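Local coordinates for aminopentol aminotransferase (PDB 6HBS) that catalyses the pyridoxal phosphate-dependent deamination of aminopentol (hydrolysed fumonisin B1) to its 2-keto form, with pyruvate as the preferred amino group acceptor, at the interface of chains A and B. Coordinates in Å, arbitrary orientation; residue numbers count along the deposited sequence, not the author numbering. Chains: chain A/B, Aminopentol aminotransferase.

The interface of chains A and B. Residues chain A 10, 13-14, 18, 22, 38; chain B 92-93, 95-96.
B:Val96 pushes its two methyls between A:Leu10, A:Arg13, A:Ala14 and A:Phe38. This is an apolar patch of the two-fold interface in the deposited dimer of a class-III PLP-dependent aminotransferase. Helix 5-17 of chain A, with A:Phe38 just before strand 39-43, covers the start of helix 94-105 of chain B. The tight part surrounds the valine. Its CG2 sits over one face of the A:Phe38 ring, 4.0 Å from the centroid and shifted toward the rim, a CH-pi contact. The same methyl meets A:Ala14 CB and A:Leu10 CD2, the latter at 3.9 Å. With CG1 anti to its backbone N (chi1 -177°), B:Val96 turns the other methyl to A:Arg13, where CG1 lies 3.6 Å from CB. The arginine chain bends at chi3 (56°) and brings one guanidinium face over this CG1. The contact is van der Waals packing of a methyl on the guanidinium face. A:Leu10 also reaches B:Glu93 with its other branch, CD1 to CB at 3.4 Å. The A:Phe38 ring lies beside the chain just before the helix, its CD1 3.6 Å from the carbonyl O of B:Ser92. An alanine in place of A:Phe38 would probably open a gap beside B:Val96 CG2 and deprive that methyl of its aromatic face. Toward A:Ile18 the packing thins, its CD1 coming only to 4.2 Å from B:Met95 CG. A:Met22 touches through its sulfur but buries little, 5 Å² against 76 Å² for B:Val96. The extended B:Met95 meets the bent A:Met22 chain at about a right angle, SD to SD at 3.8 Å.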
ATOM      1  N   LEU A  10      24.270   9.119   8.592  1.00 23.40           N
ATOM      2  CA  LEU A  10      22.923   8.838   8.135  1.00 24.17           C
ATOM      3  C   LEU A  10      21.981   8.742   9.341  1.00 23.65           C
ATOM      4  O   LEU A  10      20.901   9.282   9.292  1.00 25.50           O
ATOM      5  CB  LEU A  10      22.922   7.552   7.306  1.00 24.25           C
ATOM      6  CG  LEU A  10      23.383   7.716   5.860  1.00 25.30           C
ATOM      7  CD1 LEU A  10      23.622   6.365   5.212  1.00 23.81           C
ATOM      8  CD2 LEU A  10      22.362   8.517   5.051  1.00 27.17           C
ATOM      9  N   ARG A  13      21.370  12.358  10.750  1.00 22.69           N
ATOM     10  CA  ARG A  13      20.502  13.092   9.842  1.00 22.95           C
ATOM     11  C   ARG A  13      19.068  12.533   9.949  1.00 23.21           C
ATOM     12  O   ARG A  13      18.104  13.319  10.015  1.00 22.10           O
ATOM     13  CB  ARG A  13      21.021  13.035   8.403  1.00 23.45           C
ATOM     14  CG  ARG A  13      22.283  13.851   8.154  1.00 24.20           C
ATOM     15  CD  ARG A  13      22.954  13.446   6.869  1.00 24.35           C
ATOM     16  NE  ARG A  13      22.072  13.543   5.711  1.00 24.38           N
ATOM     17  CZ  ARG A  13      22.238  12.858   4.589  1.00 27.23           C
ATOM     18  NH1 ARG A  13      23.268  12.033   4.461  1.00 26.70           N
ATOM     19  NH2 ARG A  13      21.393  13.016   3.583  1.00 25.96           N
ATOM     20  N   ALA A  14      18.934  11.191   9.950  1.00 21.64           N
ATOM     21  CA  ALA A  14      17.653  10.516   9.986  1.00 22.39           C
ATOM     22  C   ALA A  14      16.851  10.953  11.216  1.00 23.26           C
ATOM     23  O   ALA A  14      15.669  11.229  11.083  1.00 21.71           O
ATOM     24  CB  ALA A  14      17.803   9.000   9.902  1.00 21.45           C
ATOM     25  N   ILE A  18      12.998  12.111  10.440  1.00 19.29           N
ATOM     26  CA  ILE A  18      12.184  10.896  10.519  1.00 20.02           C
ATOM     27  C   ILE A  18      11.950  10.637  12.005  1.00 21.20           C
ATOM     28  O   ILE A  18      12.897  10.635  12.790  1.00 23.42           O
ATOM     29  CB  ILE A  18      12.837   9.705   9.786  1.00 19.70           C
ATOM     30  CG1 ILE A  18      13.099  10.022   8.316  1.00 20.34           C
ATOM     31  CG2 ILE A  18      12.027   8.431   9.936  1.00 19.72           C
ATOM     32  CD1 ILE A  18      14.063   9.086   7.636  1.00 21.66           C
ATOM     33  N   MET A  22      13.777   6.201  12.272  1.00 25.65           N
ATOM     34  CA  MET A  22      13.188   5.082  11.505  1.00 24.96           C
ATOM     35  C   MET A  22      12.058   4.493  12.355  1.00 23.07           C
ATOM     36  O   MET A  22      11.930   4.832  13.507  1.00 23.62           O
ATOM     37  CB  MET A  22      14.215   3.986  11.157  1.00 25.95           C
ATOM     38  CG  MET A  22      14.495   3.878   9.657  1.00 25.92           C
ATOM     39  SD  MET A  22      13.056   3.298   8.685  1.00 23.84           S
ATOM     40  CE  MET A  22      13.127   1.555   9.103  1.00 27.96           C
ATOM     41  N   PHE A  38      20.718   1.543   7.517  1.00 19.22           N
ATOM     42  CA  PHE A  38      20.648   2.012   6.154  1.00 19.15           C
ATOM     43  C   PHE A  38      21.601   1.240   5.238  1.00 18.62           C
ATOM     44  O   PHE A  38      22.747   1.059   5.586  1.00 20.80           O
ATOM     45  CB  PHE A  38      20.967   3.506   6.129  1.00 19.99           C
ATOM     46  CG  PHE A  38      19.916   4.326   6.817  1.00 19.54           C
ATOM     47  CD1 PHE A  38      18.671   4.479   6.225  1.00 19.82           C
ATOM     48  CD2 PHE A  38      20.138   4.853   8.073  1.00 19.86           C
ATOM     49  CE1 PHE A  38      17.684   5.210   6.852  1.00 19.99           C
ATOM     50  CE2 PHE A  38      19.146   5.573   8.714  1.00 21.06           C
ATOM     51  CZ  PHE A  38      17.923   5.759   8.093  1.00 21.87           C
TER
ATOM     52  N   SER B  92      17.208   2.036   1.996  1.00 18.55           N
ATOM     53  CA  SER B  92      18.346   2.671   1.418  1.00 19.03           C
ATOM     54  C   SER B  92      18.649   3.946   2.203  1.00 20.34           C
ATOM     55  O   SER B  92      17.736   4.602   2.750  1.00 17.99           O
ATOM     56  CB  SER B  92      18.155   2.984  -0.061  1.00 20.43           C
ATOM     57  OG  SER B  92      19.159   3.899  -0.507  1.00 18.71           O
ATOM     58  N   GLU B  93      19.941   4.287   2.247  1.00 17.97           N
ATOM     59  CA  GLU B  93      20.406   5.609   2.664  1.00 18.83           C
ATOM     60  C   GLU B  93      19.609   6.740   1.994  1.00 18.50           C
ATOM     61  O   GLU B  93      19.509   7.804   2.581  1.00 20.01           O
ATOM     62  CB  GLU B  93      21.886   5.817   2.326  1.00 20.83           C
ATOM     63  CG  GLU B  93      22.217   5.610   0.876  1.00 22.77           C
ATOM     64  CD  GLU B  93      23.711   5.669   0.566  1.00 29.11           C
ATOM     65  OE1 GLU B  93      24.046   5.983  -0.562  1.00 30.96           O
ATOM     66  OE2 GLU B  93      24.515   5.381   1.454  1.00 34.40           O
ATOM     67  N   MET B  95      16.586   7.146   1.750  1.00 18.23           N
ATOM     68  CA  MET B  95      15.404   7.500   2.550  1.00 19.27           C
ATOM     69  C   MET B  95      15.671   8.772   3.352  1.00 20.87           C
ATOM     70  O   MET B  95      14.780   9.628   3.503  1.00 19.71           O
ATOM     71  CB  MET B  95      15.001   6.363   3.484  1.00 18.56           C
ATOM     72  CG  MET B  95      13.765   6.645   4.291  1.00 19.27           C
ATOM     73  SD  MET B  95      13.380   5.267   5.399  1.00 20.44           S
ATOM     74  CE  MET B  95      11.804   5.813   6.034  1.00 21.43           C
ATOM     75  N   VAL B  96      16.914   8.937   3.809  1.00 19.96           N
ATOM     76  CA  VAL B  96      17.283  10.137   4.520  1.00 20.10           C
ATOM     77  C   VAL B  96      17.211  11.372   3.591  1.00 20.47           C
ATOM     78  O   VAL B  96      16.601  12.385   3.977  1.00 19.56           O
ATOM     79  CB  VAL B  96      18.649   9.969   5.223  1.00 19.59           C
ATOM     80  CG1 VAL B  96      19.004  11.200   6.026  1.00 20.11           C
ATOM     81  CG2 VAL B  96      18.663   8.754   6.135  1.00 19.66           C
TER